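Local coordinates for protein aspartate aminotransferase, mitochondrial (Trypanosoma brucei brucei, PDB 4W5K) that probably transfers amino groups between L-aspartate and 2-oxoglutarate, using pyridoxal 5'-phosphate as cofactor, and works as a homodimer, at residues A[331-337]-A[389-395]; A[323-328]-A[384-388]; A[18-22]-A[366-370]; A[196-200]-A[229-234]. The protein carries 1 engineered substitution. All blocks are in the same frame, centred on the assembly; numbering follows the deposited sequence. Where two conformers were deposited one is given.

Contact 1: residues A[331-337]-A[389-395]. With EDO (1,2-ethanediol), chain E.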
loop_
_atom_site.group_PDB
_atom_site.type_symbol
_atom_site.label_atom_id
_atom_site.label_comp_id
_atom_site.label_asym_id
_atom_site.label_seq_id
_atom_site.Cartn_x
_atom_site.Cartn_y
_atom_site.Cartn_z
ATOM N N CYS A 331 -18.467 42.023 10.213
ATOM C CA CYS A 331 -18.330 42.646 8.897
ATOM C C CYS A 331 -19.633 43.263 8.390
ATOM O O CYS A 331 -19.619 44.067 7.461
ATOM C CB CYS A 331 -17.848 41.617 7.870
ATOM S SG CYS A 331 -16.118 41.176 8.002
ATOM N N GLY A 332 -20.755 42.846 8.967
ATOM C CA GLY A 332 -22.056 43.347 8.560
ATOM C C GLY A 332 -22.862 42.382 7.701
ATOM O O GLY A 332 -23.876 42.770 7.120
ATOM N N SER A 333 -22.434 41.126 7.602
ATOM C CA SER A 333 -23.205 40.168 6.815
ATOM C C SER A 333 -24.551 39.919 7.457
ATOM O O SER A 333 -24.638 39.625 8.650
ATOM C CB SER A 333 -22.462 38.834 6.652
ATOM O OG SER A 333 -23.258 37.911 5.926
ATOM N N VAL A 334 -25.607 40.025 6.664
ATOM C CA VAL A 334 -26.937 39.785 7.184
ATOM C C VAL A 334 -27.413 38.359 6.911
ATOM O O VAL A 334 -28.524 37.994 7.315
ATOM C CB VAL A 334 -27.950 40.802 6.603
ATOM C CG1 VAL A 334 -27.459 42.209 6.842
ATOM C CG2 VAL A 334 -28.154 40.586 5.119
ATOM N N HIS A 335 -26.578 37.552 6.250
ATOM C CA HIS A 335 -26.946 36.175 5.940
ATOM C C HIS A 335 -26.684 35.262 7.121
ATOM O O HIS A 335 -25.938 35.603 8.037
ATOM C CB HIS A 335 -26.178 35.673 4.701
ATOM C CG HIS A 335 -26.437 36.506 3.485
ATOM N ND1 HIS A 335 -27.705 36.892 3.112
ATOM C CD2 HIS A 335 -25.591 37.085 2.598
ATOM C CE1 HIS A 335 -27.635 37.646 2.027
ATOM N NE2 HIS A 335 -26.363 37.776 1.695
ATOM N N ASP A 336 -27.296 34.088 7.095
ATOM C CA ASP A 336 -27.138 33.160 8.205
ATOM C C ASP A 336 -25.950 32.239 7.961
ATOM O O ASP A 336 -25.884 31.557 6.921
ATOM C CB ASP A 336 -28.386 32.321 8.416
ATOM C CG ASP A 336 -28.333 31.573 9.736
ATOM O OD1 ASP A 336 -28.823 32.132 10.751
ATOM O OD2 ASP A 336 -27.737 30.487 9.779
ATOM N N TRP A 337 -25.018 32.194 8.916
ATOM C CA TRP A 337 -23.846 31.327 8.766
ATOM C C TRP A 337 -23.775 30.265 9.862
ATOM O O TRP A 337 -22.728 29.651 10.074
ATOM C CB TRP A 337 -22.555 32.164 8.746
ATOM C CG TRP A 337 -22.526 33.130 7.621
ATOM C CD1 TRP A 337 -22.867 34.466 7.654
ATOM C CD2 TRP A 337 -22.169 32.842 6.270
ATOM N NE1 TRP A 337 -22.726 35.011 6.404
ATOM C CE2 TRP A 337 -22.303 34.035 5.537
ATOM C CE3 TRP A 337 -21.732 31.682 5.608
ATOM C CZ2 TRP A 337 -22.011 34.108 4.171
ATOM C CZ3 TRP A 337 -21.452 31.757 4.252
ATOM C CH2 TRP A 337 -21.593 32.955 3.550
ATOM N N GLN A 389 -14.010 38.970 5.433
ATOM C CA GLN A 389 -14.361 40.198 4.714
ATOM C C GLN A 389 -14.643 39.854 3.264
ATOM O O GLN A 389 -15.607 40.344 2.678
ATOM C CB GLN A 389 -13.246 41.250 4.795
ATOM C CG GLN A 389 -13.603 42.577 4.110
ATOM C CD GLN A 389 -14.725 43.334 4.815
ATOM O OE1 GLN A 389 -14.600 43.702 5.985
ATOM N NE2 GLN A 389 -15.831 43.563 4.106
ATOM N N ALA A 390 -13.804 38.987 2.700
ATOM C CA ALA A 390 -13.971 38.554 1.318
ATOM C C ALA A 390 -15.307 37.821 1.114
ATOM O O ALA A 390 -16.028 38.095 0.161
ATOM C CB ALA A 390 -12.804 37.669 0.897
ATOM N N ILE A 391 -15.635 36.889 2.004
ATOM C CA ILE A 391 -16.889 36.149 1.886
ATOM C C ILE A 391 -18.097 37.087 2.050
ATOM O O ILE A 391 -19.086 36.985 1.316
ATOM C CB ILE A 391 -16.955 35.000 2.909
ATOM C CG1 ILE A 391 -15.936 33.917 2.503
ATOM C CG2 ILE A 391 -18.372 34.444 3.010
ATOM C CD1 ILE A 391 -15.781 32.759 3.502
ATOM N N HIS A 392 -18.004 38.026 2.980
ATOM C CA HIS A 392 -19.061 39.042 3.093
ATOM C C HIS A 392 -19.187 39.857 1.802
ATOM O O HIS A 392 -20.288 40.058 1.295
ATOM C CB HIS A 392 -18.811 39.970 4.272
ATOM C CG HIS A 392 -19.738 41.153 4.307
ATOM N ND1 HIS A 392 -21.109 41.020 4.376
ATOM C CD2 HIS A 392 -19.492 42.484 4.266
ATOM C CE1 HIS A 392 -21.668 42.220 4.396
ATOM N NE2 HIS A 392 -20.710 43.127 4.324
ATOM N N ASN A 393 -18.062 40.304 1.252
ATOM C CA ASN A 393 -18.096 41.112 0.033
ATOM C C ASN A 393 -18.717 40.404 -1.172
ATOM O O ASN A 393 -19.415 41.030 -1.961
ATOM C CB ASN A 393 -16.685 41.591 -0.322
ATOM C CG ASN A 393 -16.174 42.630 0.649
ATOM O OD1 ASN A 393 -16.895 43.051 1.559
ATOM N ND2 ASN A 393 -14.931 43.038 0.480
ATOM N N VAL A 394 -18.485 39.105 -1.315
ATOM C CA VAL A 394 -19.019 38.403 -2.479
ATOM C C VAL A 394 -20.437 37.899 -2.261
ATOM O O VAL A 394 -21.081 37.456 -3.215
ATOM C CB VAL A 394 -18.127 37.194 -2.898
ATOM C CG1 VAL A 394 -16.732 37.665 -3.272
ATOM C CG2 VAL A 394 -18.081 36.142 -1.801
ATOM N N THR A 395 -20.931 37.958 -1.021
ATOM C CA THR A 395 -22.294 37.504 -0.755
ATOM C C THR A 395 -23.274 38.625 -0.416
ATOM O O THR A 395 -24.478 38.407 -0.486
ATOM C CB THR A 395 -22.357 36.460 0.397
ATOM O OG1 THR A 395 -21.749 36.993 1.577
ATOM C CG2 THR A 395 -21.638 35.179 -0.005
HETATM C C1 EDO E . -24.589 31.218 2.537
HETATM O O1 EDO E . -24.522 29.829 2.869
HETATM C C2 EDO E . -25.152 31.962 3.741
HETATM O O2 EDO E . -26.396 31.348 4.128
HETATM O O HOH W 1 -17.664 45.296 5.975
HETATM O O HOH W 2 -22.781 39.007 3.439
#
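A water bonded to three side chains holds the middle of this contact together. Water 2 lies 2.8 Å from S333 OG, 2.8 Å from H392 ND1 and 2.9 Å from T395 OG1. It joins the loop 331-337 to the helix segment 389-395. A second water does the same at the other end, 2.7 Å from C331 O and 3.1 Å from Q389 NE2. The direct hydrogen bond is from H335 NE2 to T395 O, 3.0 Å, near the end of the chain. The loop starts with a Schellman motif. G332 has a positive phi and ends the preceding helix, and its neighbour C331 lies with its backbone over one face of the H392 ring. S333 CA packs 3.3 Å from H392 ND1. S333 OG also accepts from W337 NE1 at 3.0 Å, which folds the loop back on itself. The W337 ring then reaches the helix, with CH2 3.6 Å from I391 CG2. A 1,2-ethanediol molecule, probably from the crystallisation liquor, lies over a face of this ring. The contact is structural packing far from the cofactor and ligand sites. The loop links helix 300-331 to helix 338-342, while A390 and V394 pack on helix 354-364.

Contact 2: residues A[323-328]-A[384-388]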
loop_
_atom_site.group_PDB
_atom_site.type_symbol
_atom_site.label_atom_id
_atom_site.label_comp_id
_atom_site.label_asym_id
_atom_site.label_seq_id
_atom_site.Cartn_x
_atom_site.Cartn_y
_atom_site.Cartn_z
ATOM N N ARG A 323 -15.168 31.534 14.918
ATOM C CA ARG A 323 -14.586 32.846 14.635
ATOM C C ARG A 323 -14.991 33.358 13.250
ATOM O O ARG A 323 -15.277 34.553 13.096
ATOM C CB ARG A 323 -13.057 32.782 14.744
ATOM C CG ARG A 323 -12.339 34.086 14.368
ATOM C CD ARG A 323 -12.181 35.003 15.553
ATOM N NE ARG A 323 -11.497 36.249 15.196
ATOM C CZ ARG A 323 -10.175 36.398 15.160
ATOM N NH1 ARG A 323 -9.383 35.376 15.452
ATOM N NH2 ARG A 323 -9.641 37.572 14.834
ATOM N N LEU A 324 -15.015 32.468 12.253
ATOM C CA LEU A 324 -15.500 32.839 10.914
ATOM C C LEU A 324 -16.915 33.430 10.998
ATOM O O LEU A 324 -17.221 34.504 10.443
ATOM C CB LEU A 324 -15.504 31.630 9.978
ATOM C CG LEU A 324 -15.852 31.888 8.508
ATOM C CD1 LEU A 324 -14.862 32.866 7.919
ATOM C CD2 LEU A 324 -15.825 30.589 7.700
ATOM N N VAL A 325 -17.781 32.740 11.725
ATOM C CA VAL A 325 -19.160 33.208 11.846
ATOM C C VAL A 325 -19.260 34.551 12.578
ATOM O O VAL A 325 -19.997 35.454 12.155
ATOM C CB VAL A 325 -20.029 32.166 12.555
ATOM C CG1 VAL A 325 -21.432 32.708 12.779
ATOM C CG2 VAL A 325 -20.059 30.882 11.720
ATOM N N SER A 326 -18.497 34.702 13.654
ATOM C CA SER A 326 -18.551 35.944 14.412
ATOM C C SER A 326 -17.947 37.103 13.615
ATOM O O SER A 326 -18.457 38.214 13.666
ATOM C CB SER A 326 -17.837 35.792 15.753
ATOM O OG SER A 326 -16.444 35.680 15.567
ATOM N N GLU A 327 -16.878 36.846 12.865
ATOM C CA GLU A 327 -16.271 37.895 12.044
ATOM C C GLU A 327 -17.186 38.269 10.880
ATOM O O GLU A 327 -17.209 39.422 10.461
ATOM C CB GLU A 327 -14.907 37.466 11.498
ATOM C CG GLU A 327 -13.804 37.328 12.543
ATOM C CD GLU A 327 -13.396 38.642 13.193
ATOM O OE1 GLU A 327 -13.476 39.720 12.548
ATOM O OE2 GLU A 327 -12.992 38.591 14.372
ATOM N N LEU A 328 -17.922 37.297 10.345
ATOM C CA LEU A 328 -18.878 37.608 9.279
ATOM C C LEU A 328 -19.953 38.565 9.810
ATOM O O LEU A 328 -20.334 39.539 9.147
ATOM C CB LEU A 328 -19.502 36.330 8.712
ATOM C CG LEU A 328 -18.635 35.601 7.659
ATOM C CD1 LEU A 328 -19.079 34.170 7.418
ATOM C CD2 LEU A 328 -18.642 36.393 6.348
ATOM N N VAL A 384 -8.193 34.763 9.087
ATOM C CA VAL A 384 -9.633 34.566 9.223
ATOM C C VAL A 384 -10.372 35.892 9.039
ATOM O O VAL A 384 -11.494 35.925 8.536
ATOM C CB VAL A 384 -10.001 33.908 10.581
ATOM C CG1 VAL A 384 -9.734 34.835 11.743
ATOM C CG2 VAL A 384 -11.465 33.436 10.579
ATOM N N GLU A 385 -9.734 36.999 9.393
ATOM C CA GLU A 385 -10.383 38.287 9.220
ATOM C C GLU A 385 -10.505 38.644 7.741
ATOM O O GLU A 385 -11.557 39.113 7.298
ATOM C CB GLU A 385 -9.628 39.366 9.991
ATOM C CG GLU A 385 -9.884 39.293 11.497
ATOM C CD GLU A 385 -8.841 40.026 12.321
ATOM O OE1 GLU A 385 -7.630 39.765 12.143
ATOM O OE2 GLU A 385 -9.238 40.868 13.153
ATOM N N TYR A 386 -9.444 38.388 6.983
ATOM C CA TYR A 386 -9.394 38.672 5.547
ATOM C C TYR A 386 -10.422 37.831 4.788
ATOM O O TYR A 386 -11.143 38.331 3.916
ATOM C CB TYR A 386 -7.978 38.416 5.005
ATOM C CG TYR A 386 -7.844 38.491 3.492
ATOM C CD1 TYR A 386 -7.836 39.716 2.837
ATOM C CD2 TYR A 386 -7.713 37.336 2.725
ATOM C CE1 TYR A 386 -7.710 39.789 1.460
ATOM C CE2 TYR A 386 -7.592 37.402 1.345
ATOM C CZ TYR A 386 -7.590 38.635 0.720
ATOM O OH TYR A 386 -7.463 38.715 -0.654
ATOM N N VAL A 387 -10.479 36.549 5.125
ATOM C CA VAL A 387 -11.383 35.634 4.451
ATOM C C VAL A 387 -12.833 35.992 4.754
ATOM O O VAL A 387 -13.674 35.956 3.859
ATOM C CB VAL A 387 -11.109 34.187 4.850
ATOM C CG1 VAL A 387 -12.227 33.279 4.356
ATOM C CG2 VAL A 387 -9.763 33.742 4.276
ATOM N N SER A 388 -13.119 36.339 6.005
ATOM C CA SER A 388 -14.474 36.769 6.374
ATOM C C SER A 388 -14.906 37.993 5.575
ATOM O O SER A 388 -16.039 38.050 5.091
ATOM C CB SER A 388 -14.572 37.075 7.870
ATOM O OG SER A 388 -14.203 35.944 8.640
#
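R323 lays one face of its guanidinium over V384, with NH1 3.8 Å from V384 CG1. The same group carries the charge pairing. R323 NE makes a salt bridge to E327 OE2, 2.9 Å, one turn further along its own helix. R323 NH2 makes a long one across to E385 OE2, 3.7 Å. The arginine thus sits between two acids whose nearest charged oxygens, E327 OE1 and E385 OE2, are 4.4 Å apart, and it offsets their repulsion. Next to this network the helices meet closely at the small S388, with V384, L324 and L328 around it. The S388 hydroxyl bonds back to its own helix, OG to V384 O at 2.7 Å. L324 CD1 comes to 3.2 Å from S388 OG, and E327 CB to 3.3 Å from the same atom. The backbones are nearest here, L328 CA to S388 CA 5.3 Å. L328 CD2 touches S388 O at 3.3 Å. L379 and I340 pack on L324. The axes of the two short segments approach to 9.1 Å and cross at -55°. This is helix-helix packing within the small, C-terminal domain of a fold type I PLP-dependent aminotransferase, between the long helix 300-331 and the last helix 384-395.

Contact 3: residues A[18-22]-A[366-370]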
loop_
_atom_site.group_PDB
_atom_site.type_symbol
_atom_site.label_atom_id
_atom_site.label_comp_id
_atom_site.label_asym_id
_atom_site.label_seq_id
_atom_site.Cartn_x
_atom_site.Cartn_y
_atom_site.Cartn_z
ATOM N N LEU A 18 -6.269 21.869 -6.413
ATOM C CA LEU A 18 -6.065 23.276 -6.796
ATOM C C LEU A 18 -4.736 23.847 -6.309
ATOM O O LEU A 18 -4.460 25.031 -6.504
ATOM C CB LEU A 18 -7.203 24.150 -6.237
ATOM C CG LEU A 18 -8.568 24.122 -6.918
ATOM C CD1 LEU A 18 -9.662 24.573 -5.955
ATOM C CD2 LEU A 18 -8.542 25.003 -8.155
ATOM N N GLY A 19 -3.945 23.011 -5.642
ATOM C CA GLY A 19 -2.704 23.440 -5.024
ATOM C C GLY A 19 -1.749 24.109 -5.991
ATOM O O GLY A 19 -1.110 25.103 -5.648
ATOM N N GLN A 20 -1.671 23.570 -7.206
ATOM C CA GLN A 20 -0.721 24.056 -8.205
ATOM C C GLN A 20 -0.981 25.522 -8.553
ATOM O O GLN A 20 -0.062 26.343 -8.546
ATOM C CB GLN A 20 -0.780 23.188 -9.464
ATOM N N ASP A 21 -2.240 25.847 -8.841
ATOM C CA ASP A 21 -2.621 27.219 -9.179
ATOM C C ASP A 21 -2.400 28.166 -8.006
ATOM O O ASP A 21 -1.928 29.288 -8.186
ATOM C CB ASP A 21 -4.082 27.275 -9.625
ATOM C CG ASP A 21 -4.335 26.476 -10.887
ATOM O OD1 ASP A 21 -3.447 25.689 -11.283
ATOM O OD2 ASP A 21 -5.425 26.630 -11.478
ATOM N N PHE A 22 -2.748 27.711 -6.805
ATOM C CA PHE A 22 -2.508 28.495 -5.605
ATOM C C PHE A 22 -1.026 28.798 -5.439
ATOM O O PHE A 22 -0.645 29.937 -5.181
ATOM C CB PHE A 22 -3.021 27.769 -4.363
ATOM C CG PHE A 22 -2.537 28.376 -3.079
ATOM C CD1 PHE A 22 -3.065 29.573 -2.621
ATOM C CD2 PHE A 22 -1.538 27.762 -2.343
ATOM C CE1 PHE A 22 -2.616 30.141 -1.443
ATOM C CE2 PHE A 22 -1.081 28.326 -1.165
ATOM C CZ PHE A 22 -1.621 29.517 -0.714
ATOM N N ILE A 366 -8.510 33.662 -2.874
ATOM C CA ILE A 366 -8.901 32.618 -1.936
ATOM C C ILE A 366 -9.362 31.405 -2.739
ATOM O O ILE A 366 -10.279 31.505 -3.560
ATOM C CB ILE A 366 -10.012 33.109 -0.985
ATOM C CG1 ILE A 366 -9.503 34.286 -0.145
ATOM C CG2 ILE A 366 -10.517 31.970 -0.097
ATOM C CD1 ILE A 366 -10.613 35.018 0.617
ATOM N N TYR A 367 -8.705 30.267 -2.519
ATOM C CA TYR A 367 -8.946 29.076 -3.324
ATOM C C TYR A 367 -9.756 28.015 -2.592
ATOM O O TYR A 367 -9.340 27.516 -1.548
ATOM C CB TYR A 367 -7.610 28.472 -3.782
ATOM C CG TYR A 367 -6.904 29.280 -4.850
ATOM C CD1 TYR A 367 -6.308 30.499 -4.550
ATOM C CD2 TYR A 367 -6.830 28.817 -6.158
ATOM C CE1 TYR A 367 -5.661 31.239 -5.530
ATOM C CE2 TYR A 367 -6.195 29.550 -7.142
ATOM C CZ TYR A 367 -5.611 30.759 -6.824
ATOM O OH TYR A 367 -4.970 31.483 -7.805
ATOM N N MET A 368 -10.915 27.678 -3.151
ATOM C CA MET A 368 -11.717 26.556 -2.672
ATOM C C MET A 368 -12.379 25.933 -3.893
ATOM O O MET A 368 -12.432 26.561 -4.955
ATOM C CB MET A 368 -12.749 27.005 -1.626
ATOM C CG MET A 368 -13.937 27.753 -2.170
ATOM S SD MET A 368 -15.069 28.290 -0.845
ATOM C CE MET A 368 -14.024 29.401 0.067
ATOM N N THR A 369 -12.853 24.699 -3.764
ATOM C CA THR A 369 -13.447 24.008 -4.903
ATOM C C THR A 369 -14.822 24.606 -5.217
ATOM O O THR A 369 -15.470 25.205 -4.351
ATOM C CB THR A 369 -13.558 22.482 -4.662
ATOM O OG1 THR A 369 -13.990 22.229 -3.324
ATOM C CG2 THR A 369 -12.203 21.807 -4.874
ATOM N N LEU A 370 -15.256 24.436 -6.464
ATOM C CA LEU A 370 -16.438 25.120 -6.994
ATOM C C LEU A 370 -17.756 24.716 -6.334
ATOM O O LEU A 370 -18.786 25.358 -6.532
ATOM C CB LEU A 370 -16.540 24.876 -8.496
ATOM C CG LEU A 370 -15.448 25.504 -9.359
ATOM C CD1 LEU A 370 -15.668 25.135 -10.813
ATOM C CD2 LEU A 370 -15.437 27.008 -9.182
#
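Y367 takes an m rotamer (chi1 -72°) that sends its ring from the strand against the start of helix 19-24. F22 CA sits over the face of that ring, 4.0 Å from its centroid and 11° off the normal, a CH-pi contact. The F22 side chain is t (chi1 167°). This turns its ring edge toward the face of Y367 in an offset edge-to-face pair, with centroids 5.8 Å apart and planes at 76°. The Y367 hydroxyl is hydrogen-bonded to D25. L18, with chi1 m and chi2 t, reaches across to the backbone after the strand. Its CD1 is 3.6 Å from M368 O and 3.9 Å from T369 CG2. M368 points its CA-to-CB bond away from the N-terminal segment and packs on helix 354-364. So does I366, whose side chain packs on helix 384-395. The N-terminal helix thus packs on the small domain of the aminotransferase fold. Strand 366-367 pairs in parallel with strand 31-32, so helix 19-24 lies beside this small sheet.

Contact 4: residues A[196-200]-A[229-234]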
loop_
_atom_site.group_PDB
_atom_site.type_symbol
_atom_site.label_atom_id
_atom_site.label_comp_id
_atom_site.label_asym_id
_atom_site.label_seq_id
_atom_site.Cartn_x
_atom_site.Cartn_y
_atom_site.Cartn_z
ATOM N N CYS A 196 -30.001 3.635 12.579
ATOM C CA CYS A 196 -29.627 2.259 12.875
ATOM C C CYS A 196 -30.853 1.365 13.028
ATOM O O CYS A 196 -30.807 0.196 12.644
ATOM C CB CYS A 196 -28.747 2.221 14.122
ATOM S SG CYS A 196 -27.132 3.048 13.884
ATOM N N ASP A 197 -31.959 1.891 13.555
ATOM C CA ASP A 197 -33.177 1.084 13.638
ATOM C C ASP A 197 -33.652 0.673 12.246
ATOM O O ASP A 197 -34.133 -0.445 12.051
ATOM C CB ASP A 197 -34.302 1.828 14.380
ATOM C CG ASP A 197 -34.121 1.802 15.895
ATOM O OD1 ASP A 197 -33.313 0.984 16.390
ATOM O OD2 ASP A 197 -34.783 2.598 16.602
ATOM N N VAL A 198 -33.531 1.571 11.277
ATOM C CA VAL A 198 -33.969 1.241 9.921
ATOM C C VAL A 198 -33.034 0.188 9.323
ATOM O O VAL A 198 -33.492 -0.792 8.723
ATOM C CB VAL A 198 -34.002 2.477 9.000
ATOM C CG1 VAL A 198 -34.489 2.076 7.614
ATOM C CG2 VAL A 198 -34.916 3.582 9.585
ATOM N N ILE A 199 -31.730 0.401 9.491
ATOM C CA ILE A 199 -30.719 -0.538 8.982
ATOM C C ILE A 199 -30.991 -1.942 9.539
ATOM O O ILE A 199 -30.972 -2.950 8.793
ATOM C CB ILE A 199 -29.285 -0.050 9.341
ATOM C CG1 ILE A 199 -28.921 1.162 8.469
ATOM C CG2 ILE A 199 -28.262 -1.177 9.175
ATOM C CD1 ILE A 199 -27.565 1.848 8.802
ATOM N N LYS A 200 -31.275 -2.036 10.836
ATOM C CA LYS A 200 -31.553 -3.354 11.421
ATOM C C LYS A 200 -32.819 -3.981 10.850
ATOM O O LYS A 200 -32.813 -5.156 10.452
ATOM C CB LYS A 200 -31.661 -3.273 12.942
ATOM C CG LYS A 200 -31.953 -4.614 13.622
ATOM C CD LYS A 200 -32.115 -4.433 15.125
ATOM C CE LYS A 200 -32.431 -5.745 15.845
ATOM N NZ LYS A 200 -31.267 -6.698 15.812
ATOM N N HIS A 229 -22.523 1.301 18.242
ATOM C CA HIS A 229 -23.959 1.105 18.397
ATOM C C HIS A 229 -24.444 -0.014 17.438
ATOM O O HIS A 229 -25.311 -0.844 17.793
ATOM C CB HIS A 229 -24.688 2.430 18.141
ATOM C CG HIS A 229 -26.159 2.387 18.405
ATOM N ND1 HIS A 229 -26.692 2.335 19.678
ATOM C CD2 HIS A 229 -27.213 2.433 17.559
ATOM C CE1 HIS A 229 -28.012 2.336 19.601
ATOM N NE2 HIS A 229 -28.354 2.396 18.324
ATOM N N LEU A 230 -23.879 -0.037 16.232
ATOM C CA LEU A 230 -24.330 -1.002 15.222
ATOM C C LEU A 230 -23.825 -2.409 15.481
ATOM O O LEU A 230 -24.467 -3.386 15.064
ATOM C CB LEU A 230 -23.883 -0.578 13.821
ATOM C CG LEU A 230 -24.790 0.447 13.150
ATOM C CD1 LEU A 230 -24.041 1.121 12.000
ATOM C CD2 LEU A 230 -26.097 -0.191 12.706
ATOM N N VAL A 231 -22.678 -2.542 16.137
ATOM C CA VAL A 231 -22.041 -3.873 16.136
ATOM C C VAL A 231 -22.902 -4.912 16.891
ATOM O O VAL A 231 -22.806 -6.114 16.621
ATOM C CB VAL A 231 -20.591 -3.801 16.705
ATOM C CG1 VAL A 231 -20.594 -3.652 18.216
ATOM C CG2 VAL A 231 -19.777 -5.035 16.268
ATOM N N ASP A 232 -23.798 -4.450 17.770
ATOM C CA ASP A 232 -24.720 -5.358 18.476
ATOM C C ASP A 232 -26.078 -5.536 17.789
ATOM O O ASP A 232 -26.900 -6.331 18.243
ATOM C CB ASP A 232 -24.983 -4.874 19.913
ATOM C CG ASP A 232 -23.916 -3.916 20.425
ATOM O OD1 ASP A 232 -24.042 -2.699 20.163
ATOM O OD2 ASP A 232 -22.961 -4.376 21.098
ATOM N N MET A 233 -26.324 -4.797 16.714
ATOM C CA MET A 233 -27.664 -4.738 16.129
ATOM C C MET A 233 -27.830 -5.560 14.860
ATOM O O MET A 233 -28.952 -5.914 14.477
ATOM C CB MET A 233 -28.017 -3.286 15.820
ATOM C CG MET A 233 -28.066 -2.418 17.035
ATOM S SD MET A 233 -28.453 -0.725 16.548
ATOM C CE MET A 233 -30.128 -0.955 15.980
ATOM N N VAL A 234 -26.713 -5.829 14.196
ATOM C CA VAL A 234 -26.725 -6.488 12.897
ATOM C C VAL A 234 -25.724 -7.653 12.892
ATOM O O VAL A 234 -24.757 -7.637 13.648
ATOM C CB VAL A 234 -26.385 -5.484 11.754
ATOM C CG1 VAL A 234 -27.381 -4.317 11.741
ATOM C CG2 VAL A 234 -24.932 -4.957 11.871
HETATM O O HOH W 3 -30.912 2.347 17.223
#
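M233 is the main projection of the loop, and it lies along the surface of the helix segment 196-200. Its SD is 3.8 Å from C196 CB. Its CE sits 3.6 Å from C196 O and 3.8 Å from D197 OD1, with K200 CD 4.1 Å from the same methyl. The methionine tip therefore rests in a shallow hollow between C196, D197 and K200. C196 makes a smaller bump in the other direction. Its SG enters a notch between H229 and L230, 3.6 Å from L230 CG and 3.7 Å from H229 CD2, where it meets the edge of the imidazole. Deeper in, I199 CG2 fits between L230 CD2 at 4.3 Å and V234 CG1 at 4.1 Å. P206 of strand 205-210 closes this pocket, touching I199, L230 and V234. Helix 189-201 leads into that strand of the large mixed sheet of the PLP-dependent aminotransferase fold, and the loop after helix 225-230 leads to the adjacent parallel strand 238-242. The contact thus packs two of the connections between sheet strands against each other. At the exposed edge K200 stretches out through three t torsions and then bends, so that NZ donates to M233 O at 2.8 Å. At the other end water 3 bridges D197 OD1, 2.9 Å, and H229 NE2, 2.8 Å. The H229 ring stacks on F225, which lines the D-malate pocket with R193 and H189.

Contacts 1 and 2 form one continuous unit, with centres 9 Å apart and helix 384-395 in common. L328 of contact 2 packs on W337 and H392 of contact 1, and S333 N is 3.1 Å from L328 O, a probable hydrogen bond. Contact 3 joins this group through I366: its CD1 is 3.5 Å from A390 CB and 3.9 Å from Y386 CE2. Contact 4 stands apart, its centre about 40 Å from that of contact 3 and on the opposite side of the chain's centre. In contact 3 the T369 side chain is about 13 Å from a bound PLP. The H229 side chain of contact 4 is about 6 Å from bound D-malate.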